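Local coordinates for putative DNA-binding protein (Salmonella choleraesuis, PDB 2HX0) that probably binds DNA, as other members of the PCC-domain family are thought to, and holds a magnesium ion on three histidines, at residues G28-V31 against F32-L35; H36-V39 against Q40-L44. The protein carries 2 engineered substitutions. All coordinates share one frame; numbering follows the deposited sequence.

Interaction 1: residues G28-V31 against F32-L35; sequences GQEV and FSQL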
# COMPACT_ATOMS: atom_id res chain seq x y z
N GLY A 28 17.61 14.72 3.73
CA GLY A 28 18.07 15.00 5.08
C GLY A 28 17.02 15.07 6.16
O GLY A 28 17.34 14.99 7.35
N GLN A 29 15.76 15.21 5.78
CA GLN A 29 14.70 15.30 6.78
C GLN A 29 14.39 13.93 7.38
O GLN A 29 14.49 12.90 6.70
CB GLN A 29 13.43 15.91 6.17
CG GLN A 29 13.61 17.34 5.66
CD GLN A 29 12.30 17.99 5.27
OE1 GLN A 29 11.51 17.42 4.52
NE2 GLN A 29 12.06 19.20 5.77
N GLU A 30 14.03 13.93 8.65
CA GLU A 30 13.69 12.71 9.37
C GLU A 30 12.18 12.51 9.19
O GLU A 30 11.39 13.42 9.44
CB GLU A 30 14.09 12.87 10.84
CG GLU A 30 14.05 11.59 11.67
CD GLU A 30 12.65 11.27 12.15
OE1 GLU A 30 11.94 12.21 12.54
OE2 GLU A 30 12.28 10.08 12.13
N VAL A 31 11.80 11.31 8.76
CA VAL A 31 10.40 11.00 8.48
C VAL A 31 9.38 11.13 9.62
O VAL A 31 8.35 11.78 9.45
CB VAL A 31 10.27 9.60 7.85
CG1 VAL A 31 8.83 9.34 7.42
CG2 VAL A 31 11.19 9.51 6.65
N PHE A 32 9.66 10.51 10.76
CA PHE A 32 8.73 10.59 11.88
C PHE A 32 8.40 12.03 12.25
O PHE A 32 7.22 12.39 12.39
CB PHE A 32 9.32 9.89 13.10
CG PHE A 32 8.56 8.66 13.52
CD1 PHE A 32 8.58 7.51 12.73
CD2 PHE A 32 7.85 8.64 14.71
CE1 PHE A 32 7.90 6.35 13.14
CE2 PHE A 32 7.16 7.50 15.13
CZ PHE A 32 7.19 6.35 14.34
N SER A 33 9.43 12.85 12.42
CA SER A 33 9.22 14.24 12.79
C SER A 33 8.43 15.03 11.75
O SER A 33 7.59 15.86 12.11
CB SER A 33 10.57 14.92 13.06
OG SER A 33 11.40 14.93 11.91
N GLN A 34 8.70 14.78 10.47
CA GLN A 34 7.98 15.48 9.41
C GLN A 34 6.52 15.06 9.34
O GLN A 34 5.65 15.88 9.10
CB GLN A 34 8.66 15.25 8.06
CG GLN A 34 9.88 16.12 7.82
CD GLN A 34 9.58 17.60 7.94
OE1 GLN A 34 8.65 18.12 7.30
NE2 GLN A 34 10.37 18.30 8.74
N LEU A 35 6.26 13.77 9.54
CA LEU A 35 4.89 13.28 9.50
C LEU A 35 4.11 13.90 10.65
O LEU A 35 2.97 14.34 10.46
CB LEU A 35 4.85 11.75 9.60
CG LEU A 35 5.27 10.97 8.35
CD1 LEU A 35 5.23 9.47 8.65
CD2 LEU A 35 4.34 11.31 7.19
O HOH W 1 9.10 18.98 4.67

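Interaction 2: residues H36-V39 against Q40-L44; sequences HAFV and QQNQL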
# COMPACT_ATOMS: atom_id res chain seq x y z
N HIS A 36 4.71 13.94 11.83
CA HIS A 36 4.03 14.51 12.99
C HIS A 36 3.80 16.00 12.78
O HIS A 36 2.77 16.54 13.16
CB HIS A 36 4.84 14.28 14.26
CG HIS A 36 4.13 14.69 15.51
ND1 HIS A 36 4.46 15.83 16.21
CD2 HIS A 36 3.07 14.15 16.15
CE1 HIS A 36 3.63 15.96 17.24
NE2 HIS A 36 2.78 14.96 17.22
N ALA A 37 4.76 16.68 12.15
CA ALA A 37 4.60 18.11 11.90
C ALA A 37 3.41 18.34 10.97
O ALA A 37 2.65 19.28 11.16
CB ALA A 37 5.87 18.68 11.27
N PHE A 38 3.27 17.48 9.96
CA PHE A 38 2.16 17.61 9.02
C PHE A 38 0.84 17.34 9.73
O PHE A 38 -0.17 18.00 9.47
CB PHE A 38 2.35 16.63 7.87
CG PHE A 38 1.49 16.94 6.67
CD1 PHE A 38 1.87 17.93 5.77
CD2 PHE A 38 0.30 16.25 6.45
CE1 PHE A 38 1.07 18.24 4.67
CE2 PHE A 38 -0.51 16.55 5.34
CZ PHE A 38 -0.12 17.55 4.45
N VAL A 39 0.83 16.35 10.61
CA VAL A 39 -0.37 16.02 11.36
C VAL A 39 -0.78 17.20 12.23
O VAL A 39 -1.95 17.55 12.32
CB VAL A 39 -0.15 14.78 12.24
CG1 VAL A 39 -1.24 14.68 13.29
CG2 VAL A 39 -0.16 13.54 11.37
N GLN A 40 0.21 17.83 12.88
CA GLN A 40 -0.06 18.97 13.74
C GLN A 40 -0.52 20.17 12.93
O GLN A 40 -1.46 20.86 13.30
CB GLN A 40 1.19 19.34 14.54
CG GLN A 40 1.45 18.44 15.74
CD GLN A 40 0.34 18.54 16.78
OE1 GLN A 40 -0.04 19.64 17.18
NE2 GLN A 40 -0.17 17.40 17.21
N GLN A 41 0.15 20.42 11.81
CA GLN A 41 -0.22 21.56 10.98
C GLN A 41 -1.66 21.50 10.50
O GLN A 41 -2.35 22.53 10.44
CB GLN A 41 0.69 21.67 9.76
CG GLN A 41 0.22 22.72 8.77
CD GLN A 41 1.20 22.99 7.66
OE1 GLN A 41 0.91 23.77 6.75
NE2 GLN A 41 2.37 22.36 7.72
N ASN A 42 -2.13 20.30 10.17
CA ASN A 42 -3.48 20.13 9.67
C ASN A 42 -4.46 19.55 10.69
O ASN A 42 -5.61 19.27 10.35
CB ASN A 42 -3.45 19.26 8.42
CG ASN A 42 -2.65 19.89 7.30
OD1 ASN A 42 -1.49 19.52 7.06
ND2 ASN A 42 -3.25 20.85 6.62
N GLN A 43 -4.00 19.40 11.93
CA GLN A 43 -4.81 18.86 13.00
C GLN A 43 -5.55 17.59 12.57
O GLN A 43 -6.76 17.46 12.77
CB GLN A 43 -5.81 19.91 13.49
CG GLN A 43 -5.16 21.09 14.19
CD GLN A 43 -4.52 20.70 15.51
OE1 GLN A 43 -5.22 20.34 16.46
NE2 GLN A 43 -3.20 20.74 15.56
N LEU A 44 -4.81 16.66 11.98
CA LEU A 44 -5.40 15.41 11.52
C LEU A 44 -5.73 14.52 12.72
O LEU A 44 -4.89 14.31 13.60
CB LEU A 44 -4.43 14.69 10.58
CG LEU A 44 -3.98 15.52 9.36
CD1 LEU A 44 -3.10 14.66 8.46
CD2 LEU A 44 -5.20 16.04 8.60

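Interaction 1: residues G28-V31 against F32-L35
The N-terminal cap of helix 31-42 is built here: Glu-30, at the N-cap position, folds its carboxylate over the first turn and meets the backbone N-H groups of Phe-32 and Ser-33. Its CG lies opposite the backbone N (chi1 -169°) and the chain bends at chi2 (-82°), which brings the acid back over the helix start. OE1 takes the amide of Ser-33 on its syn side at 2.6 Å from Ser-33 N. OE2 receives Phe-32 N at 3.0 Å from above the carboxylate plane, and also accepts from Gly-111 N. The Ser-33 hydroxyl sits between two oxygens of the same residue, with OG 2.8 Å from Glu-30 OE1 and 2.9 Å from Glu-30 O. The first-turn N-H groups, which have no helical carbonyl before them, thus meet a carboxylate that probably also suits the helix dipole. After the cap the regular pattern follows, Gln-34 N reaching Glu-30 O and Leu-35 N reaching Val-31 O, while the side chains of the last two run side by side with Val-31 CG1 3.8 Å from Leu-35 CD1. Both face the sheet, against Met-108. On the outer side the Gln-29 and Gln-34 side chains cross at about a right angle and stack their amides 17° apart, Gln-29 CD 3.8 Å from Gln-34 CD; a water donates to OE1 of each, and Gln-29 OE1 also accepts from Leu-26 N.

Interaction 2: residues H36-V39 against Q40-L44
In the last turns of helix 31-42, Gln-40 lays its CG over one face of the His-36 imidazole, a CH-pi contact one turn apart, with CG 4.0 Å from the ring centroid. The two side chains run alongside each other in the same direction. His-36 CG is anti to its N (chi1 -173°), and the ring end comes nearer to Gln-40; the glutamine's bend at chi2 (-64°) brings its amide alongside the imidazole, Gln-40 NE2 lying 3.8 Å from His-36 NE2. Both His-36 NE2 and Gln-40 NE2 have weak hydrogen bonds to Leu-87 O. Two residues on, on another side of the helix, one terminal atom of the Asn-42 amide sits 3.4 Å above the middle of a Phe-38 ring face, the planes tilted 50°; whether that atom is oxygen or nitrogen the model does not settle. The helix ends in a Schellman motif: Gln-43 takes positive phi, and Leu-44 N turns back to Val-39 O at 3.0 Å, in the carbonyl plane and on a lone pair. The companion bond, from Gln-43 N to Gln-40 O, is weak at 3.2 Å, but the same carbonyl also accepts the side-chain amide, Gln-43 NE2 lying 2.9 Å from Gln-40 O, so the oxygen has two donors. As the chain leaves the helix, Leu-44 folds its side chain inward, where its CB comes within 4.2 Å of Val-39 CG1 and its CD1 within 4.3 Å of Phe-38 CD2. Tyr-21 of strand 15-25 meets the Phe-38 ring nearly at right angles, and Asn-14 of the second subunit packs on the same phenylalanine.

Overall arrangement
Both contacts lie on helix 31-42, the single helix of a chain that is otherwise mainly antiparallel sheet, with centres about 12 Å apart. Interaction 1 comes first, where the loop after strand 15-25 enters the helix; interaction 2 follows directly and closes it before strand 47-56. Together they define both helix ends, one by a carboxylate cap, the other by a Schellman turn. Val-31 and Leu-35 pack on strands 103-108 and 113-124 in interaction 1, Val-39 against Leu-87 and Leu-44 against Tyr-21 in interaction 2. The start lies nearer the metal site, with the Phe-32 side chain about 6 Å from that of His-107, whereas in interaction 2 Phe-38 touches Asn-14 of the second subunit.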